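Local coordinates for BH0493 protein (Bacillus halodurans C-125, PDB 2QEE) that probably acts as a zinc-dependent hydrolase of the amidohydrolase superfamily, although its substrate is not established, at residues Val24-His30 with Val139-Thr145; Phe32-Phe36 with Lys161-Phe167; Asn296-Val300 with Phe410-Gly415. All coordinates share one frame; numbering follows the deposited sequence.

Interaction 1 of 3, residues Val24-His30 with Val139-Thr145. With ZN (zinc ion), chain T.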
# COMPACT_ATOMS: atom_id res chain seq x y z
N VAL C 24 15.41 10.73 -23.45
CA VAL C 24 14.40 11.11 -22.49
C VAL C 24 14.03 12.59 -22.55
O VAL C 24 14.92 13.45 -22.59
CB VAL C 24 14.92 10.81 -21.10
CG1 VAL C 24 13.91 11.28 -20.04
CG2 VAL C 24 15.17 9.27 -20.95
N THR C 25 12.74 12.86 -22.50
CA THR C 25 12.26 14.19 -22.08
C THR C 25 12.01 14.10 -20.60
O THR C 25 11.19 13.26 -20.14
CB THR C 25 11.00 14.64 -22.81
OG1 THR C 25 11.34 14.83 -24.20
CG2 THR C 25 10.48 15.96 -22.24
N ASP C 26 12.66 14.97 -19.83
CA ASP C 26 12.55 14.91 -18.35
C ASP C 26 11.63 16.06 -18.01
O ASP C 26 12.04 17.25 -18.05
CB ASP C 26 13.94 15.08 -17.73
CG ASP C 26 13.96 14.88 -16.22
OD1 ASP C 26 12.85 14.90 -15.64
OD2 ASP C 26 15.06 14.69 -15.66
N MET C 27 10.37 15.76 -17.73
CA MET C 27 9.37 16.85 -17.79
C MET C 27 9.15 17.66 -16.53
O MET C 27 8.23 18.49 -16.50
CB MET C 27 8.03 16.46 -18.42
CG MET C 27 7.37 15.15 -17.88
SD MET C 27 6.89 15.36 -16.15
CE MET C 27 5.49 16.51 -16.24
N HIS C 28 9.97 17.42 -15.52
CA HIS C 28 9.97 18.30 -14.35
C HIS C 28 11.32 18.17 -13.65
O HIS C 28 11.62 17.08 -13.10
CB HIS C 28 8.86 17.94 -13.34
CG HIS C 28 8.93 18.77 -12.09
ND1 HIS C 28 8.83 20.14 -12.12
CD2 HIS C 28 9.17 18.43 -10.79
CE1 HIS C 28 8.96 20.62 -10.89
NE2 HIS C 28 9.18 19.61 -10.07
N THR C 29 12.12 19.24 -13.66
CA THR C 29 13.40 19.27 -12.97
C THR C 29 13.53 20.64 -12.32
O THR C 29 12.76 21.52 -12.63
CB THR C 29 14.63 19.08 -13.89
OG1 THR C 29 14.90 20.32 -14.62
CG2 THR C 29 14.44 17.93 -14.92
N HIS C 30 14.60 20.79 -11.55
CA HIS C 30 14.98 22.09 -10.96
C HIS C 30 16.33 22.48 -11.53
O HIS C 30 17.16 23.03 -10.83
CB HIS C 30 15.04 21.92 -9.46
CG HIS C 30 13.68 21.85 -8.86
ND1 HIS C 30 12.94 22.97 -8.56
CD2 HIS C 30 12.88 20.79 -8.63
CE1 HIS C 30 11.75 22.60 -8.12
NE2 HIS C 30 11.69 21.29 -8.16
N VAL C 139 19.45 12.27 -22.11
CA VAL C 139 18.31 13.17 -21.97
C VAL C 139 18.40 14.25 -23.06
O VAL C 139 19.41 14.98 -23.14
CB VAL C 139 18.28 13.84 -20.58
CG1 VAL C 139 17.25 14.98 -20.53
CG2 VAL C 139 17.99 12.78 -19.49
N SER C 140 17.38 14.30 -23.88
CA SER C 140 17.34 15.22 -25.04
C SER C 140 16.71 16.55 -24.64
O SER C 140 17.00 17.62 -25.26
CB SER C 140 16.54 14.58 -26.16
OG SER C 140 15.17 14.43 -25.81
N ASP C 141 15.82 16.53 -23.64
CA ASP C 141 15.04 17.70 -23.31
C ASP C 141 14.83 17.76 -21.80
O ASP C 141 14.38 16.77 -21.20
CB ASP C 141 13.67 17.65 -23.98
CG ASP C 141 13.79 17.78 -25.50
OD1 ASP C 141 13.78 18.92 -26.03
OD2 ASP C 141 14.00 16.77 -26.19
N VAL C 142 15.05 18.94 -21.21
CA VAL C 142 14.90 19.15 -19.78
C VAL C 142 13.84 20.23 -19.59
O VAL C 142 13.94 21.33 -20.20
CB VAL C 142 16.27 19.61 -19.15
CG1 VAL C 142 16.08 20.20 -17.74
CG2 VAL C 142 17.24 18.43 -19.09
N VAL C 143 12.80 19.94 -18.78
CA VAL C 143 11.86 20.99 -18.40
C VAL C 143 12.33 21.57 -17.09
O VAL C 143 12.54 20.85 -16.07
CB VAL C 143 10.41 20.53 -18.35
CG1 VAL C 143 9.50 21.68 -17.95
CG2 VAL C 143 9.95 19.97 -19.74
N MET C 144 12.45 22.91 -17.08
CA MET C 144 12.91 23.62 -15.89
C MET C 144 11.74 23.91 -14.96
O MET C 144 10.55 23.71 -15.33
CB MET C 144 13.54 24.98 -16.37
CG MET C 144 14.75 24.76 -17.31
SD MET C 144 15.49 26.44 -17.70
CE MET C 144 14.24 27.02 -18.81
N THR C 145 12.06 24.47 -13.79
CA THR C 145 11.07 25.10 -12.91
C THR C 145 11.44 26.62 -12.80
O THR C 145 12.48 26.93 -12.24
CB THR C 145 11.13 24.46 -11.52
OG1 THR C 145 10.64 23.11 -11.64
CG2 THR C 145 10.24 25.22 -10.56
ZN ZN T . 10.27 19.52 -8.13
O HOH W 1 12.93 12.93 -25.72
O HOH W 2 9.08 22.28 -13.89
O HOH W 3 9.15 19.43 -6.72
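A first torsion of -69° sets Thr145 OG1 beside its own backbone N, turned toward Thr29, whose hydroxyl is wedged between its backbone N and carbonyl carbon (chi1 76°). Each hydroxyl then donates to a backbone carbonyl across the contact. Thr145 OG1 gives its proton to Thr29 O at 2.8 Å, and Thr29 OG1 gives its own to Val143 O at 2.8 Å, coming from above the carbonyl plane. Val143 O also accepts the backbone N of Thr29, so two donors share one oxygen. Upstream, the strands run parallel: Asp26 N reaches Asp141 O at 2.8 Å, and Val143 N returns to Asp26 O. A beta bulge shifts the register beyond Val24, whose carbonyl takes Ser140 N and, weakly, Asp141 N. The beta-branched valines suit this buried strand pair; on the face of Val24, Val139 and Val142, the buried Asp26 OD2 is satisfied by Ser356 OG and Trp368 NE1.

Past the strand, as in the (beta/alpha)8 barrels of the amidohydrolase superfamily, a His-X-His pair meets the metal. His28 NE2 binds zinc at 2.2 Å and His30 NE2 at 2.3 Å; Asp357 and a water complete the site. Thr145 OG1 lies 3.7 Å above one face of the His30 ring and 3.1 Å from His28 CE1. A second water accepts from His28 ND1 and donates to Thr145 OG1. With both ring nitrogens held, rotation of the His28 imidazole is limited. Thr145, able to donate and accept, is consistent with a second-shell residue steadying His28, through the water, and the backbone between the histidines.

Interaction 2 of 3, residues Phe32-Phe36 with Lys161-Phe167; sequences FSPNF and KQPDSRF
Ser33 and Pro163 bring their loops together, CA to CA 5.1 Å, where neither backbone belongs to a strand. Segment 32-36 turns into a 3-10 segment, with Phe36 N bonded back to Ser33 O, whereas 161-167 runs extended until a type I turn from Asp164 to Phe167. A carboxylate shapes that turn: Asp164 OD1 accepts the backbone N of Arg166 and, from the opposite face of its plane, Arg166 NE at 3.0 Å. Arg166 NH2 holds OD2, completing a side-on salt bridge.

Ser33 carries the centre. With OG swung away from its backbone N (chi1 -168°), the hydroxyl accepts Asp164 N at 2.9 Å in a nearly straight bond and donates to Asn35 OD1 at 2.7 Å. With OD1 taken by Ser33 OG, the Asn35 amide presents ND2 to Gln162 O, 2.7 Å away, approaching from above the carbonyl plane. Serine and asparagine suit these places because each can donate and accept at once. At the far end Lys161, its chain bent at chi2, stretches NZ to Asn35 O at 2.7 Å. Two rings add further contacts. Ser33 CA sits 3.7 Å from the centroid of the Phe167 ring, over its face, in a CH-pi contact. At its ring edge, Phe36 CE1 comes 3.8 Å from Pro163 N, while the same ring packs edge-to-face with Trp157 of helix 151-158.

The arrangement joins the loop after strand 24-26 to the connection leading into strand 167-168, where an Asx turn within a type I beta turn redirects the chain into the parallel sheet, consistent with the (beta/alpha)8 barrel of the amidohydrolase superfamily.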
# COMPACT_ATOMS: atom_id res chain seq x y z
N PHE C 32 18.69 24.41 -14.71
CA PHE C 32 18.53 25.56 -15.62
C PHE C 32 19.52 25.50 -16.80
O PHE C 32 20.58 24.91 -16.67
CB PHE C 32 18.79 26.88 -14.85
CG PHE C 32 17.83 27.12 -13.72
CD1 PHE C 32 16.62 27.76 -13.94
CD2 PHE C 32 18.13 26.67 -12.42
CE1 PHE C 32 15.69 27.98 -12.88
CE2 PHE C 32 17.20 26.87 -11.34
CZ PHE C 32 15.99 27.51 -11.58
N SER C 33 19.16 26.11 -17.93
CA SER C 33 20.08 26.26 -19.06
C SER C 33 21.33 26.90 -18.48
O SER C 33 21.22 27.80 -17.66
CB SER C 33 19.48 27.21 -20.10
OG SER C 33 20.18 27.18 -21.33
N PRO C 34 22.51 26.42 -18.87
CA PRO C 34 23.77 26.83 -18.29
C PRO C 34 24.02 28.32 -18.49
O PRO C 34 24.71 28.89 -17.67
CB PRO C 34 24.81 25.94 -19.00
CG PRO C 34 24.14 25.44 -20.23
CD PRO C 34 22.67 25.37 -19.91
N ASN C 35 23.45 28.92 -19.54
CA ASN C 35 23.55 30.39 -19.73
C ASN C 35 22.86 31.20 -18.63
O ASN C 35 23.15 32.40 -18.45
CB ASN C 35 23.11 30.85 -21.14
CG ASN C 35 21.64 30.68 -21.38
OD1 ASN C 35 21.06 29.70 -20.93
ND2 ASN C 35 21.03 31.61 -22.13
N PHE C 36 21.99 30.57 -17.85
CA PHE C 36 21.40 31.28 -16.69
C PHE C 36 22.38 31.40 -15.53
O PHE C 36 22.07 31.99 -14.50
CB PHE C 36 20.11 30.59 -16.22
CG PHE C 36 18.91 30.94 -17.04
CD1 PHE C 36 18.91 30.79 -18.44
CD2 PHE C 36 17.77 31.46 -16.43
CE1 PHE C 36 17.78 31.10 -19.21
CE2 PHE C 36 16.63 31.78 -17.19
CZ PHE C 36 16.64 31.60 -18.60
N LYS C 161 17.60 36.87 -21.79
CA LYS C 161 18.17 35.54 -21.92
C LYS C 161 17.09 34.53 -22.30
O LYS C 161 15.94 34.62 -21.88
CB LYS C 161 18.84 35.08 -20.64
CG LYS C 161 20.10 35.79 -20.33
CD LYS C 161 21.04 34.89 -19.62
CE LYS C 161 22.30 35.67 -19.28
NZ LYS C 161 22.93 35.11 -18.06
N GLN C 162 17.48 33.62 -23.18
CA GLN C 162 16.63 32.50 -23.53
C GLN C 162 17.43 31.26 -23.21
O GLN C 162 18.65 31.23 -23.42
CB GLN C 162 16.34 32.49 -25.03
CG GLN C 162 15.30 33.50 -25.45
CD GLN C 162 14.07 33.40 -24.58
OE1 GLN C 162 13.34 32.40 -24.61
NE2 GLN C 162 13.83 34.44 -23.78
N PRO C 163 16.73 30.21 -22.79
CA PRO C 163 17.43 28.93 -22.56
C PRO C 163 17.88 28.33 -23.91
O PRO C 163 17.26 28.63 -24.94
CB PRO C 163 16.33 28.04 -21.97
CG PRO C 163 15.03 28.60 -22.53
CD PRO C 163 15.26 30.10 -22.64
N ASP C 164 18.90 27.48 -23.91
CA ASP C 164 19.15 26.74 -25.16
C ASP C 164 18.04 25.75 -25.46
O ASP C 164 17.15 25.56 -24.62
CB ASP C 164 20.56 26.19 -25.27
CG ASP C 164 20.78 24.94 -24.49
OD1 ASP C 164 20.16 23.88 -24.76
OD2 ASP C 164 21.67 25.02 -23.65
N SER C 165 18.07 25.18 -26.67
CA SER C 165 16.93 24.52 -27.29
C SER C 165 16.59 23.24 -26.51
O SER C 165 15.50 22.70 -26.68
CB SER C 165 17.28 24.12 -28.73
OG SER C 165 18.50 23.40 -28.74
N ARG C 166 17.54 22.80 -25.71
CA ARG C 166 17.41 21.52 -24.91
C ARG C 166 16.63 21.73 -23.62
O ARG C 166 16.18 20.76 -22.98
CB ARG C 166 18.77 20.96 -24.55
CG ARG C 166 19.61 20.55 -25.74
CD ARG C 166 21.04 20.21 -25.34
NE ARG C 166 21.71 21.33 -24.71
CZ ARG C 166 22.97 21.31 -24.28
NH1 ARG C 166 23.72 20.22 -24.40
NH2 ARG C 166 23.47 22.40 -23.72
N PHE C 167 16.43 23.01 -23.25
CA PHE C 167 15.82 23.40 -21.96
C PHE C 167 14.54 24.13 -22.21
O PHE C 167 14.45 25.06 -23.04
CB PHE C 167 16.77 24.27 -21.12
CG PHE C 167 17.96 23.54 -20.60
CD1 PHE C 167 17.98 23.11 -19.26
CD2 PHE C 167 19.05 23.28 -21.41
CE1 PHE C 167 19.05 22.42 -18.73
CE2 PHE C 167 20.18 22.60 -20.92
CZ PHE C 167 20.18 22.11 -19.58
O HOH W 4 23.06 27.78 -22.56

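Interaction 3 of 3, residues Asn296-Val300 with Phe410-Gly415; sequences NKFLV and FWRFVG
A Schellman motif closes helix 395-414 where Phe413 meets Lys297, just ahead of strand 298-302. Gly415 leaves the helix with a positive phi, 79°, which glycine adopts readily, and its N bonds back to Arg412 O and weakly to Trp411 O. Lys297 comes to this end from the side. Its chain, bent at chi3, brings NZ to Phe413 O at 2.7 Å, tilted from the carbonyl plane. A water takes a second bond from NZ at 3.0 Å and passes one on to Arg412 O. A lysine fits here because its positive charge would be welcomed by the last carbonyls of a helix, the negative pole of the helix dipole.

The rest of the lysine is used as a hydrocarbon. Lys297 CD lies over the centre of one face of the Phe413 ring, 4.2 Å from its centroid. Lys297 CB is 3.6 Å from Phe413 CZ; the ammonium group itself is too distant for more than a weak cation-pi attraction. Phe413 puts its ring in place by turning CG anti to the backbone N (chi1 -170°). From there the ring also meets Leu299, whose CD2 is 3.9 Å from Phe413 CD2. The other methyl, Leu299 CD1, packs 4.3 Å from both Phe410 CE1 and Val414 CG1, so a branched leucine touches three helix residues at once.

The axes of strand 298-300 and helix 410-414 approach to 10.5 Å, their N-to-C directions 140° apart. Strand 298-302 runs between strands 257-264 and 321-323, and Met322 of the latter touches both Leu299 and Phe413.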
# COMPACT_ATOMS: atom_id res chain seq x y z
N ASN C 296 -9.68 22.16 -20.10
CA ASN C 296 -8.39 22.40 -19.54
C ASN C 296 -7.70 21.06 -19.39
O ASN C 296 -8.39 20.03 -19.19
CB ASN C 296 -8.49 23.03 -18.13
CG ASN C 296 -8.79 24.52 -18.19
OD1 ASN C 296 -9.97 24.91 -18.18
ND2 ASN C 296 -7.73 25.34 -18.18
N LYS C 297 -6.38 21.09 -19.50
CA LYS C 297 -5.52 19.87 -19.29
C LYS C 297 -4.76 19.97 -17.96
O LYS C 297 -4.25 21.03 -17.62
CB LYS C 297 -4.52 19.77 -20.45
CG LYS C 297 -5.29 19.37 -21.75
CD LYS C 297 -4.39 19.03 -22.87
CE LYS C 297 -3.79 20.27 -23.47
NZ LYS C 297 -3.23 19.95 -24.84
N PHE C 298 -4.64 18.83 -17.24
CA PHE C 298 -4.04 18.85 -15.94
C PHE C 298 -2.98 17.74 -15.86
O PHE C 298 -3.27 16.57 -16.24
CB PHE C 298 -5.11 18.55 -14.88
CG PHE C 298 -6.22 19.56 -14.87
CD1 PHE C 298 -6.13 20.66 -13.99
CD2 PHE C 298 -7.32 19.46 -15.73
CE1 PHE C 298 -7.15 21.61 -13.98
CE2 PHE C 298 -8.36 20.44 -15.70
CZ PHE C 298 -8.23 21.50 -14.81
N LEU C 299 -1.79 18.11 -15.42
CA LEU C 299 -0.74 17.13 -15.15
C LEU C 299 -0.73 16.97 -13.64
O LEU C 299 -0.70 17.98 -12.93
CB LEU C 299 0.60 17.68 -15.62
CG LEU C 299 0.84 17.62 -17.14
CD1 LEU C 299 1.91 18.74 -17.49
CD2 LEU C 299 1.39 16.24 -17.55
N VAL C 300 -0.76 15.74 -13.12
CA VAL C 300 -0.78 15.58 -11.64
C VAL C 300 0.20 14.53 -11.21
O VAL C 300 0.30 13.48 -11.87
CB VAL C 300 -2.19 15.18 -11.17
CG1 VAL C 300 -2.29 14.93 -9.59
CG2 VAL C 300 -3.23 16.26 -11.54
N PHE C 410 4.34 13.11 -23.27
CA PHE C 410 4.40 14.43 -22.63
C PHE C 410 4.15 15.48 -23.74
O PHE C 410 3.24 16.34 -23.61
CB PHE C 410 5.76 14.70 -22.01
CG PHE C 410 5.92 16.12 -21.54
CD1 PHE C 410 5.22 16.56 -20.39
CD2 PHE C 410 6.73 17.03 -22.22
CE1 PHE C 410 5.33 17.90 -19.93
CE2 PHE C 410 6.87 18.37 -21.76
CZ PHE C 410 6.16 18.81 -20.60
N TRP C 411 4.90 15.41 -24.83
CA TRP C 411 4.73 16.51 -25.86
C TRP C 411 3.34 16.50 -26.45
O TRP C 411 2.75 17.55 -26.77
CB TRP C 411 5.79 16.35 -26.94
CG TRP C 411 7.15 16.58 -26.35
CD1 TRP C 411 8.13 15.66 -26.14
CD2 TRP C 411 7.64 17.82 -25.86
NE1 TRP C 411 9.23 16.27 -25.56
CE2 TRP C 411 8.93 17.60 -25.36
CE3 TRP C 411 7.09 19.13 -25.78
CZ2 TRP C 411 9.72 18.63 -24.81
CZ3 TRP C 411 7.90 20.16 -25.22
CH2 TRP C 411 9.18 19.89 -24.76
N ARG C 412 2.81 15.31 -26.69
CA ARG C 412 1.45 15.18 -27.20
C ARG C 412 0.47 15.87 -26.24
O ARG C 412 -0.42 16.65 -26.65
CB ARG C 412 1.11 13.69 -27.36
CG ARG C 412 0.31 13.33 -28.60
CD ARG C 412 0.51 11.81 -28.93
NE ARG C 412 -0.74 11.20 -29.41
CZ ARG C 412 -1.79 10.91 -28.65
NH1 ARG C 412 -1.80 11.20 -27.34
NH2 ARG C 412 -2.86 10.35 -29.20
N PHE C 413 0.63 15.61 -24.93
CA PHE C 413 -0.34 16.15 -23.97
C PHE C 413 -0.27 17.70 -23.86
O PHE C 413 -1.31 18.37 -23.72
CB PHE C 413 -0.11 15.54 -22.60
CG PHE C 413 -1.23 15.87 -21.61
CD1 PHE C 413 -2.47 15.22 -21.74
CD2 PHE C 413 -1.02 16.76 -20.55
CE1 PHE C 413 -3.55 15.49 -20.84
CE2 PHE C 413 -2.06 17.03 -19.66
CZ PHE C 413 -3.33 16.42 -19.80
N VAL C 414 0.93 18.25 -23.88
CA VAL C 414 1.07 19.71 -23.67
C VAL C 414 0.83 20.42 -25.00
O VAL C 414 0.87 21.65 -25.06
CB VAL C 414 2.44 20.10 -23.09
CG1 VAL C 414 2.66 19.39 -21.68
CG2 VAL C 414 3.60 19.75 -24.05
N GLY C 415 0.61 19.64 -26.06
CA GLY C 415 0.20 20.18 -27.36
C GLY C 415 1.33 20.77 -28.16
O GLY C 415 1.10 21.75 -28.88
O HOH W 5 -3.10 17.49 -26.49

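In the fold
Interaction 1 stands between the other two and carries the zinc. Its centre is 12 Å from that of interaction 2, which it meets through a probable hydrogen bond from Val142 N to Arg166 O, 2.8 Å, just ahead of strand 167-168, which pairs with strand 139-143. Toward interaction 3, 14 Å away between centres, Trp411 NE1 reaches Thr25 OG1 at 2.9 Å, and Phe410 CE1 packs against Met27 CB at 3.4 Å. Interactions 2 and 3 do not touch, their nearest atoms being about 7 Å apart. The metal is about 10 Å from the side chain of Phe32 and about 12 Å from that of Leu299; neither outer contact supplies a zinc ligand, and both meet the site through interaction 1.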